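Local coordinates for protein TarM (Staphylococcus aureus subsp. aureus 21178, PDB 4X7R) that belongs to the GT-B clan of glycosyltransferases and binds UDP and a glycan in the crystal, at residues His253-Asp257 against Pro329-Ile333; Ser400-Gln405 against Phe422-Pro428. The protein carries 1 engineered substitution. All blocks are in the same frame, centred on the assembly; numbering follows the deposited sequence.

How the contacts relate
Contacts 1 and 2 lie about 10 Å apart, centre to centre, and share a ligand site. Contact 1 is a surface meeting of the loop after strand 243-247, from the first parallel sheet, with the loop after strand 320-324, from the second; no hydrogen bond joins its segments. Contact 2 is buried and joins two loops of the second sheet, after the neighbouring strands 395-398 and 419-422, through backbone hydrogen bonds, a water and an isoleucine. The two contacts touch directly: Lys331 NZ forms a salt bridge with Glu403 OE2 at 2.8 Å, and the Phe256 N to Tyr402 OH distance of 2.7 Å marks a probable hydrogen bond.

Contact 1. Residues His253-Asp257 against Pro329-Ile333; sequences HENFD and PTKRI. With UDP (uridine-5'-diphosphate), chain E.
Phe256 reaches from the loop 253-257 to the 3-10 turn at 329-331, and its ring makes most of the apolar contact. CE2 of the ring lies 3.8 Å from Pro329 CB and equally far from Thr330 CG2, the ring crossing both side chains at about a right angle. CZ points into the backbone: Pro329 O sits near the ring plane, at the edge, 3.3 Å from Phe256 CZ. The same carbonyl accepts the turn's own bond from Arg332 N. Arg332 CD meets another part of this edge, 3.7 Å from Phe256 CE1. The bend at chi2 (-59°) brings CD to the ring edge, and the next bend carries NE off to its salt bridge with Asp334. The ring and guanidinium planes are 57° apart, so the two do not stack.

Beside the phenylalanine, the amide of Asn255 lies against a methyl group, with ND2 3.4 Å from Thr330 CG2. With CG2 anti to the carbonyl carbon and OG1 between N and C (chi1 62°), Thr330 presents its methyl to the asparagine. Asn255 OD1 turns to Lys263 for a hydrogen bond. Tyr402 packs on Asn255, and its ring meets Phe256 edge-to-face.

Lys331 serves the ligand instead. Its side chain points away from 253-257, and NZ donates to UDP O3B at 3.0 Å and to UDP O3A at 3.1 Å. The ammonium thus sits between the diphosphate and the Glu403 carboxylate and would probably offset part of their negative charge. With no hydrogen bond between its segments, contact 1 depends on van der Waals packing between the two domains of the GT-B fold, beside a turn whose lysine holds the diphosphate.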
ATOM      1  N   HIS A 253     -13.409  -8.671 -10.190  1.00 41.33           N
ATOM      2  CA  HIS A 253     -14.455  -9.485  -9.581  1.00 44.20           C
ATOM      3  C   HIS A 253     -14.188  -9.548  -8.078  1.00 50.81           C
ATOM      4  O   HIS A 253     -13.023  -9.444  -7.640  1.00 49.16           O
ATOM      5  CB  HIS A 253     -14.462 -10.922 -10.121  1.00 45.99           C
ATOM      6  CG  HIS A 253     -14.725 -11.032 -11.582  1.00 49.71           C
ATOM      7  ND1 HIS A 253     -13.683 -10.969 -12.514  1.00 50.82           N
ATOM      8  CD2 HIS A 253     -15.880 -11.308 -12.232  1.00 52.89           C
ATOM      9  CE1 HIS A 253     -14.244 -11.160 -13.700  1.00 50.93           C
ATOM     10  NE2 HIS A 253     -15.564 -11.372 -13.584  1.00 52.78           N
ATOM     11  N   GLU A 254     -15.261  -9.743  -7.294  1.00 50.31           N
ATOM     12  CA  GLU A 254     -15.155  -9.920  -5.852  1.00 51.24           C
ATOM     13  C   GLU A 254     -14.400 -11.223  -5.570  1.00 55.77           C
ATOM     14  O   GLU A 254     -14.626 -12.249  -6.232  1.00 54.76           O
ATOM     15  CB  GLU A 254     -16.543  -9.956  -5.186  1.00 53.89           C
ATOM     16  CG  GLU A 254     -17.079  -8.578  -4.840  1.00 66.94           C
ATOM     17  CD  GLU A 254     -16.623  -7.972  -3.527  1.00 89.83           C
ATOM     18  OE1 GLU A 254     -15.398  -7.900  -3.277  1.00 80.70           O
ATOM     19  OE2 GLU A 254     -17.504  -7.520  -2.764  1.00 95.52           O
ATOM     20  N   ASN A 255     -13.444 -11.137  -4.643  1.00 54.42           N
ATOM     21  CA  ASN A 255     -12.609 -12.251  -4.204  1.00 55.99           C
ATOM     22  C   ASN A 255     -13.450 -13.180  -3.389  1.00 64.54           C
ATOM     23  O   ASN A 255     -14.362 -12.715  -2.704  1.00 66.07           O
ATOM     24  CB  ASN A 255     -11.454 -11.744  -3.345  1.00 56.62           C
ATOM     25  CG  ASN A 255     -10.598 -10.707  -4.037  1.00 65.74           C
ATOM     26  OD1 ASN A 255     -10.328 -10.777  -5.244  1.00 53.84           O
ATOM     27  ND2 ASN A 255     -10.120  -9.747  -3.269  1.00 49.76           N
ATOM     28  N   PHE A 256     -13.149 -14.490  -3.460  1.00 63.25           N
ATOM     29  CA  PHE A 256     -13.843 -15.558  -2.717  1.00 65.64           C
ATOM     30  C   PHE A 256     -15.371 -15.471  -2.870  1.00 71.50           C
ATOM     31  O   PHE A 256     -16.110 -15.522  -1.889  1.00 71.45           O
ATOM     32  CB  PHE A 256     -13.382 -15.576  -1.241  1.00 67.76           C
ATOM     33  CG  PHE A 256     -11.880 -15.557  -1.082  1.00 68.53           C
ATOM     34  CD1 PHE A 256     -11.111 -16.659  -1.446  1.00 71.98           C
ATOM     35  CD2 PHE A 256     -11.231 -14.432  -0.599  1.00 69.90           C
ATOM     36  CE1 PHE A 256      -9.723 -16.636  -1.315  1.00 72.34           C
ATOM     37  CE2 PHE A 256      -9.844 -14.413  -0.461  1.00 72.42           C
ATOM     38  CZ  PHE A 256      -9.101 -15.517  -0.818  1.00 70.75           C
ATOM     39  N   ASP A 257     -15.822 -15.306  -4.121  1.00 69.36           N
ATOM     40  CA  ASP A 257     -17.229 -15.153  -4.467  1.00 69.74           C
ATOM     41  C   ASP A 257     -17.600 -16.046  -5.639  1.00 71.81           C
ATOM     42  O   ASP A 257     -16.896 -16.065  -6.659  1.00 68.90           O
ATOM     43  CB  ASP A 257     -17.525 -13.678  -4.787  1.00 70.65           C
ATOM     44  CG  ASP A 257     -18.955 -13.399  -5.193  1.00 82.16           C
ATOM     45  OD1 ASP A 257     -19.823 -13.349  -4.304  1.00 84.83           O
ATOM     46  OD2 ASP A 257     -19.226 -13.331  -6.413  1.00 85.22           O
ATOM     47  N   PRO A 329      -5.280 -12.921   2.478  1.00 53.83           N
ATOM     48  CA  PRO A 329      -6.071 -14.081   2.027  1.00 53.83           C
ATOM     49  C   PRO A 329      -6.025 -14.451   0.545  1.00 55.77           C
ATOM     50  O   PRO A 329      -6.002 -15.636   0.245  1.00 55.63           O
ATOM     51  CB  PRO A 329      -7.491 -13.720   2.467  1.00 55.76           C
ATOM     52  CG  PRO A 329      -7.296 -12.884   3.676  1.00 60.19           C
ATOM     53  CD  PRO A 329      -6.089 -12.047   3.364  1.00 55.07           C
ATOM     54  N   THR A 330      -6.000 -13.468  -0.381  1.00 50.80           N
ATOM     55  CA  THR A 330      -5.997 -13.759  -1.831  1.00 48.85           C
ATOM     56  C   THR A 330      -4.765 -14.502  -2.334  1.00 49.38           C
ATOM     57  O   THR A 330      -4.831 -15.183  -3.355  1.00 46.52           O
ATOM     58  CB  THR A 330      -6.326 -12.531  -2.661  1.00 54.36           C
ATOM     59  OG1 THR A 330      -5.324 -11.565  -2.419  1.00 52.85           O
ATOM     60  CG2 THR A 330      -7.693 -11.964  -2.361  1.00 57.52           C
ATOM     61  N   LYS A 331      -3.647 -14.394  -1.587  1.00 46.68           N
ATOM     62  CA  LYS A 331      -2.375 -15.046  -1.899  1.00 46.03           C
ATOM     63  C   LYS A 331      -2.417 -16.533  -1.589  1.00 51.89           C
ATOM     64  O   LYS A 331      -1.573 -17.287  -2.086  1.00 52.36           O
ATOM     65  CB  LYS A 331      -1.204 -14.345  -1.182  1.00 47.81           C
ATOM     66  CG  LYS A 331      -1.076 -12.848  -1.493  1.00 51.30           C
ATOM     67  CD  LYS A 331      -0.629 -12.544  -2.925  1.00 48.12           C
ATOM     68  CE  LYS A 331      -0.765 -11.069  -3.186  1.00 53.34           C
ATOM     69  NZ  LYS A 331      -0.410 -10.719  -4.587  1.00 46.72           N
ATOM     70  N   ARG A 332      -3.434 -16.970  -0.806  1.00 49.82           N
ATOM     71  CA  ARG A 332      -3.667 -18.371  -0.426  1.00 50.87           C
ATOM     72  C   ARG A 332      -2.400 -19.089   0.021  1.00 56.45           C
ATOM     73  O   ARG A 332      -2.062 -20.150  -0.506  1.00 56.84           O
ATOM     74  CB  ARG A 332      -4.418 -19.158  -1.529  1.00 50.10           C
ATOM     75  CG  ARG A 332      -5.867 -18.720  -1.748  1.00 58.71           C
ATOM     76  CD  ARG A 332      -6.784 -18.820  -0.521  1.00 68.32           C
ATOM     77  NE  ARG A 332      -6.854 -20.172   0.046  1.00 64.83           N
ATOM     78  CZ  ARG A 332      -7.700 -21.110  -0.358  1.00 74.19           C
ATOM     79  NH1 ARG A 332      -8.543 -20.871  -1.353  1.00 60.63           N
ATOM     80  NH2 ARG A 332      -7.701 -22.303   0.222  1.00 64.90           N
ATOM     81  N   ILE A 333      -1.684 -18.480   0.990  1.00 54.30           N
ATOM     82  CA  ILE A 333      -0.453 -19.033   1.568  1.00 56.05           C
ATOM     83  C   ILE A 333      -0.790 -20.337   2.320  1.00 63.51           C
ATOM     84  O   ILE A 333       0.070 -21.210   2.437  1.00 65.09           O
ATOM     85  CB  ILE A 333       0.341 -17.964   2.380  1.00 58.84           C
ATOM     86  CG1 ILE A 333       0.658 -16.745   1.472  1.00 56.55           C
ATOM     87  CG2 ILE A 333       1.648 -18.541   2.955  1.00 61.96           C
ATOM     88  CD1 ILE A 333       0.811 -15.433   2.142  1.00 54.77           C
TER
HETATM   89  N1  UDP E 501       7.366  -6.910  -1.498  1.00 50.66           N
HETATM   90  C2  UDP E 501       8.584  -6.600  -0.922  1.00 49.51           C
HETATM   91  N3  UDP E 501       8.873  -7.285   0.235  1.00 50.42           N
HETATM   92  C4  UDP E 501       8.078  -8.210   0.875  1.00 52.45           C
HETATM   93  C5  UDP E 501       6.803  -8.447   0.248  1.00 49.12           C
HETATM   94  C6  UDP E 501       6.492  -7.806  -0.895  1.00 48.91           C
HETATM   95  O2  UDP E 501       9.357  -5.778  -1.396  1.00 48.76           O
HETATM   96  O4  UDP E 501       8.504  -8.778   1.898  1.00 54.49           O
HETATM   97  C1' UDP E 501       7.103  -6.341  -2.845  1.00 50.35           C
HETATM   98  C2' UDP E 501       7.531  -7.245  -3.998  1.00 51.43           C
HETATM   99  O2' UDP E 501       8.902  -7.059  -4.308  1.00 57.27           O
HETATM  100  C3' UDP E 501       6.622  -6.749  -5.124  1.00 50.74           C
HETATM  101  C4' UDP E 501       5.349  -6.347  -4.385  1.00 52.40           C
HETATM  102  O4' UDP E 501       5.715  -6.143  -3.000  1.00 52.57           O
HETATM  103  O3' UDP E 501       7.140  -5.695  -5.937  1.00 48.31           O
HETATM  104  C5' UDP E 501       4.221  -7.340  -4.484  1.00 54.21           C
HETATM  105  O5' UDP E 501       3.684  -7.224  -5.821  1.00 55.71           O
HETATM  106  PA  UDP E 501       2.541  -8.157  -6.452  1.00 51.80           P
HETATM  107  O1A UDP E 501       2.049  -7.531  -7.699  1.00 45.51           O
HETATM  108  O2A UDP E 501       3.141  -9.545  -6.729  1.00 50.78           O
HETATM  109  O3A UDP E 501       1.384  -8.285  -5.409  1.00 50.17           O
HETATM  110  PB  UDP E 501       0.533  -7.205  -4.582  1.00 53.58           P
HETATM  111  O1B UDP E 501       0.295  -5.985  -5.433  1.00 52.11           O
HETATM  112  O2B UDP E 501       1.282  -6.800  -3.307  1.00 48.81           O
HETATM  113  O3B UDP E 501      -0.812  -7.810  -4.231  1.00 57.57           O

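Contact 2. Residues Ser400-Gln405 against Phe422-Pro428. With 3YW ((2S)-2,3-dihydroxypropyl 2-acetamido-2-deoxy-alpha-D-glucopyranoside), chain F.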
ATOM      1  N   SER A 400      -1.604 -17.812  -5.407  1.00 45.82           N
ATOM      2  CA  SER A 400      -2.554 -16.693  -5.474  1.00 45.30           C
ATOM      3  C   SER A 400      -3.757 -17.021  -6.356  1.00 50.94           C
ATOM      4  O   SER A 400      -3.600 -17.644  -7.408  1.00 49.21           O
ATOM      5  CB  SER A 400      -1.863 -15.428  -5.961  1.00 45.37           C
ATOM      6  OG  SER A 400      -2.741 -14.327  -5.812  1.00 54.00           O
ATOM      7  N   GLN A 401      -4.950 -16.632  -5.898  1.00 50.07           N
ATOM      8  CA  GLN A 401      -6.195 -16.898  -6.622  1.00 51.20           C
ATOM      9  C   GLN A 401      -6.641 -15.708  -7.456  1.00 50.80           C
ATOM     10  O   GLN A 401      -7.483 -15.878  -8.342  1.00 50.12           O
ATOM     11  CB  GLN A 401      -7.321 -17.329  -5.657  1.00 54.67           C
ATOM     12  CG  GLN A 401      -7.121 -18.718  -5.042  1.00 83.96           C
ATOM     13  CD  GLN A 401      -7.613 -19.870  -5.870  1.00109.44           C
ATOM     14  OE1 GLN A 401      -8.443 -19.725  -6.773  1.00108.53           O
ATOM     15  NE2 GLN A 401      -7.161 -21.065  -5.521  1.00104.15           N
ATOM     16  N   TYR A 402      -6.154 -14.497  -7.129  1.00 45.06           N
ATOM     17  CA  TYR A 402      -6.546 -13.300  -7.871  1.00 43.96           C
ATOM     18  C   TYR A 402      -5.362 -12.332  -8.006  1.00 47.98           C
ATOM     19  O   TYR A 402      -4.689 -12.040  -7.014  1.00 48.68           O
ATOM     20  CB  TYR A 402      -7.737 -12.564  -7.198  1.00 45.70           C
ATOM     21  CG  TYR A 402      -8.865 -13.460  -6.719  1.00 52.38           C
ATOM     22  CD1 TYR A 402      -9.918 -13.806  -7.567  1.00 55.26           C
ATOM     23  CD2 TYR A 402      -8.883 -13.963  -5.420  1.00 55.27           C
ATOM     24  CE1 TYR A 402     -10.956 -14.634  -7.133  1.00 56.83           C
ATOM     25  CE2 TYR A 402      -9.901 -14.812  -4.985  1.00 58.21           C
ATOM     26  CZ  TYR A 402     -10.940 -15.136  -5.842  1.00 66.56           C
ATOM     27  OH  TYR A 402     -11.939 -15.972  -5.414  1.00 72.09           O
ATOM     28  N   GLU A 403      -5.133 -11.814  -9.219  1.00 40.58           N
ATOM     29  CA  GLU A 403      -4.101 -10.817  -9.473  1.00 38.44           C
ATOM     30  C   GLU A 403      -4.577  -9.875 -10.576  1.00 39.93           C
ATOM     31  O   GLU A 403      -5.449 -10.226 -11.385  1.00 38.87           O
ATOM     32  CB  GLU A 403      -2.751 -11.463  -9.911  1.00 39.55           C
ATOM     33  CG  GLU A 403      -2.021 -12.336  -8.901  1.00 42.65           C
ATOM     34  CD  GLU A 403      -1.525 -11.630  -7.651  1.00 51.81           C
ATOM     35  OE1 GLU A 403      -1.368 -10.388  -7.676  1.00 42.81           O
ATOM     36  OE2 GLU A 403      -1.298 -12.329  -6.638  1.00 39.34           O
ATOM     37  N   GLY A 404      -3.943  -8.721 -10.621  1.00 35.79           N
ATOM     38  CA  GLY A 404      -4.065  -7.762 -11.702  1.00 35.13           C
ATOM     39  C   GLY A 404      -2.985  -8.104 -12.705  1.00 37.31           C
ATOM     40  O   GLY A 404      -3.205  -8.065 -13.919  1.00 36.63           O
ATOM     41  N   GLN A 405      -1.809  -8.490 -12.190  1.00 33.31           N
ATOM     42  CA  GLN A 405      -0.652  -8.896 -13.021  1.00 32.97           C
ATOM     43  C   GLN A 405       0.315  -9.809 -12.256  1.00 37.54           C
ATOM     44  O   GLN A 405       0.564 -10.917 -12.699  1.00 36.13           O
ATOM     45  CB  GLN A 405       0.086  -7.669 -13.600  1.00 32.27           C
ATOM     46  CG  GLN A 405       1.140  -8.048 -14.628  1.00 35.52           C
ATOM     47  CD  GLN A 405       1.705  -6.858 -15.365  1.00 42.69           C
ATOM     48  OE1 GLN A 405       1.891  -5.774 -14.811  1.00 35.38           O
ATOM     49  NE2 GLN A 405       2.008  -7.052 -16.641  1.00 35.19           N
ATOM     50  N   PHE A 422      -0.495 -21.023 -10.028  1.00 43.03           N
ATOM     51  CA  PHE A 422      -1.840 -21.428 -10.408  1.00 43.20           C
ATOM     52  C   PHE A 422      -2.249 -20.538 -11.596  1.00 44.88           C
ATOM     53  O   PHE A 422      -2.011 -19.327 -11.542  1.00 43.75           O
ATOM     54  CB  PHE A 422      -2.834 -21.279  -9.234  1.00 45.55           C
ATOM     55  CG  PHE A 422      -2.766 -22.340  -8.153  1.00 48.53           C
ATOM     56  CD1 PHE A 422      -2.427 -23.654  -8.459  1.00 51.74           C
ATOM     57  CD2 PHE A 422      -3.088 -22.034  -6.835  1.00 51.80           C
ATOM     58  CE1 PHE A 422      -2.392 -24.641  -7.462  1.00 54.82           C
ATOM     59  CE2 PHE A 422      -3.054 -23.022  -5.837  1.00 56.44           C
ATOM     60  CZ  PHE A 422      -2.712 -24.321  -6.158  1.00 55.34           C
ATOM     61  N   ASP A 423      -2.771 -21.142 -12.692  1.00 40.57           N
ATOM     62  CA  ASP A 423      -3.214 -20.408 -13.881  1.00 39.32           C
ATOM     63  C   ASP A 423      -4.531 -19.693 -13.534  1.00 43.67           C
ATOM     64  O   ASP A 423      -5.604 -20.290 -13.628  1.00 43.82           O
ATOM     65  CB  ASP A 423      -3.390 -21.352 -15.106  1.00 41.40           C
ATOM     66  CG  ASP A 423      -3.541 -20.606 -16.434  1.00 47.04           C
ATOM     67  OD1 ASP A 423      -3.770 -19.372 -16.409  1.00 43.33           O
ATOM     68  OD2 ASP A 423      -3.437 -21.250 -17.492  1.00 59.76           O
ATOM     69  N   ILE A 424      -4.437 -18.430 -13.087  1.00 39.82           N
ATOM     70  CA  ILE A 424      -5.585 -17.631 -12.629  1.00 38.78           C
ATOM     71  C   ILE A 424      -5.681 -16.280 -13.392  1.00 42.04           C
ATOM     72  O   ILE A 424      -4.718 -15.846 -14.025  1.00 40.33           O
ATOM     73  CB  ILE A 424      -5.494 -17.420 -11.064  1.00 42.26           C
ATOM     74  CG1 ILE A 424      -4.162 -16.757 -10.608  1.00 41.75           C
ATOM     75  CG2 ILE A 424      -5.709 -18.722 -10.290  1.00 44.89           C
ATOM     76  CD1 ILE A 424      -4.115 -15.292 -10.598  1.00 37.83           C
ATOM     77  N   LYS A 425      -6.822 -15.598 -13.273  1.00 39.74           N
ATOM     78  CA  LYS A 425      -7.029 -14.267 -13.844  1.00 38.54           C
ATOM     79  C   LYS A 425      -6.558 -13.239 -12.774  1.00 41.13           C
ATOM     80  O   LYS A 425      -7.055 -13.254 -11.653  1.00 39.50           O
ATOM     81  CB  LYS A 425      -8.516 -14.039 -14.206  1.00 41.04           C
ATOM     82  CG  LYS A 425      -8.975 -14.744 -15.510  1.00 44.17           C
ATOM     83  CD  LYS A 425     -10.430 -14.328 -15.857  1.00 50.99           C
ATOM     84  CE  LYS A 425     -10.950 -14.870 -17.174  1.00 50.52           C
ATOM     85  NZ  LYS A 425     -10.346 -14.250 -18.381  1.00 42.91           N
ATOM     86  N   TYR A 426      -5.624 -12.324 -13.098  1.00 36.82           N
ATOM     87  CA  TYR A 426      -4.951 -12.140 -14.380  1.00 34.45           C
ATOM     88  C   TYR A 426      -3.460 -12.070 -14.177  1.00 40.45           C
ATOM     89  O   TYR A 426      -3.002 -11.639 -13.114  1.00 39.71           O
ATOM     90  CB  TYR A 426      -5.399 -10.800 -14.971  1.00 32.65           C
ATOM     91  CG  TYR A 426      -6.880 -10.729 -15.228  1.00 32.36           C
ATOM     92  CD1 TYR A 426      -7.438 -11.313 -16.366  1.00 34.38           C
ATOM     93  CD2 TYR A 426      -7.735 -10.095 -14.328  1.00 32.82           C
ATOM     94  CE1 TYR A 426      -8.806 -11.270 -16.597  1.00 36.02           C
ATOM     95  CE2 TYR A 426      -9.113 -10.036 -14.555  1.00 33.50           C
ATOM     96  CZ  TYR A 426      -9.643 -10.635 -15.691  1.00 38.71           C
ATOM     97  OH  TYR A 426     -10.990 -10.585 -15.949  1.00 33.73           O
ATOM     98  N   GLY A 427      -2.713 -12.428 -15.214  1.00 37.66           N
ATOM     99  CA  GLY A 427      -1.271 -12.284 -15.194  1.00 36.58           C
ATOM    100  C   GLY A 427      -0.443 -13.491 -15.552  1.00 40.91           C
ATOM    101  O   GLY A 427       0.285 -13.417 -16.543  1.00 40.73           O
ATOM    102  N   PRO A 428      -0.439 -14.586 -14.737  1.00 38.28           N
ATOM    103  CA  PRO A 428       0.498 -15.695 -15.002  1.00 39.52           C
ATOM    104  C   PRO A 428       0.635 -16.197 -16.429  1.00 45.05           C
ATOM    105  O   PRO A 428       1.757 -16.279 -16.904  1.00 46.36           O
ATOM    106  CB  PRO A 428       0.068 -16.780 -14.006  1.00 42.06           C
ATOM    107  CG  PRO A 428      -0.500 -16.024 -12.884  1.00 44.92           C
ATOM    108  CD  PRO A 428      -1.188 -14.823 -13.482  1.00 39.55           C
TER
HETATM  109  O3A 3YW F 503      -5.790  -3.411  -3.591  0.75 57.69           O
HETATM  110  C4A 3YW F 503      -2.439  -3.686  -5.246  0.75 53.29           C
HETATM  111  C5A 3YW F 503      -3.645  -4.088  -4.432  0.75 54.48           C
HETATM  112  O5  3YW F 503      -1.215  -4.129  -8.033  0.75 49.54           O
HETATM  113  C6A 3YW F 503      -4.716  -3.026  -4.435  0.75 55.48           C
HETATM  114  C5  3YW F 503      -0.010  -4.719  -8.537  0.75 42.66           C
HETATM  115  C6  3YW F 503       0.722  -3.628  -9.282  0.75 38.95           C
HETATM  116  C4  3YW F 503      -0.380  -5.933  -9.385  0.75 41.85           C
HETATM  117  O6  3YW F 503      -0.055  -3.096 -10.344  0.75 36.01           O
HETATM  118  C3  3YW F 503      -0.993  -6.987  -8.468  0.75 44.50           C
HETATM  119  O4  3YW F 503       0.784  -6.476  -9.999  0.75 37.23           O
HETATM  120  O3  3YW F 503      -1.392  -8.149  -9.195  0.75 39.03           O
HETATM  121  O7  3YW F 503      -4.438  -8.000  -7.360  0.75 55.73           O
HETATM  122  C7  3YW F 503      -3.561  -8.068  -6.504  0.75 54.03           C
HETATM  123  C8  3YW F 503      -3.645  -9.026  -5.354  0.75 53.39           C
HETATM  124  N2  3YW F 503      -2.472  -7.300  -6.545  0.75 51.74           N
HETATM  125  C2  3YW F 503      -2.160  -6.419  -7.659  0.75 48.39           C
HETATM  126  C1  3YW F 503      -1.993  -4.965  -7.182  0.75 51.40           C
HETATM  127  O1  3YW F 503      -1.735  -4.790  -5.818  0.75 51.03           O
HETATM  128  O2  3YW F 503      -3.229  -4.353  -3.092  0.75 55.13           O
HETATM  129  O   HOH W   1      -1.087 -17.914  -9.051  1.00 45.33           O
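Loops at the C-terminal ends of two neighbouring parallel strands, 395-398 and 419-422, meet here beside the ligand cleft of a Rossmann-like GT-B domain. Tyr426 N donates to Glu403 O at 2.7 Å, approaching from above the carbonyl plane, 38° out of it. In return Glu403 N gives a weak but nearly straight bond to Lys425 O, 3.4 Å long with 170° at the hydrogen. Further along, Gly427 CA makes a CA-H...O contact of 3.4 Å with Gln405 O. A cis peptide precedes Tyr426, whose ring has Lys425 CB over one face.

Ile424 fills the other end of the interface. Its CG1, placed between backbone N and carbonyl carbon (chi1 56°), lies 3.4 Å from Ser400 O, and CD1 runs on to the Glu403 chain. One water bridges Ser400 O and Phe422 O.

Glu403 bends at chi2 toward the ligand 3YW, where OE1 accepts from 3YW O3 at 2.7 Å. Gly404 N and Gln405 N both donate to that same hydroxyl, which is therefore gripped by three bonds. Ser400 OG, 2.6 Å from Glu403 OE2 and donating to it, steadies the carboxylate. The spacing of Glu403 and Glu411, the latter hydrogen-bonded to UDP, matches the E-X7-E motif of group 1 glycosyltransferases, here with its first glutamate and the following backbone amides at 3YW.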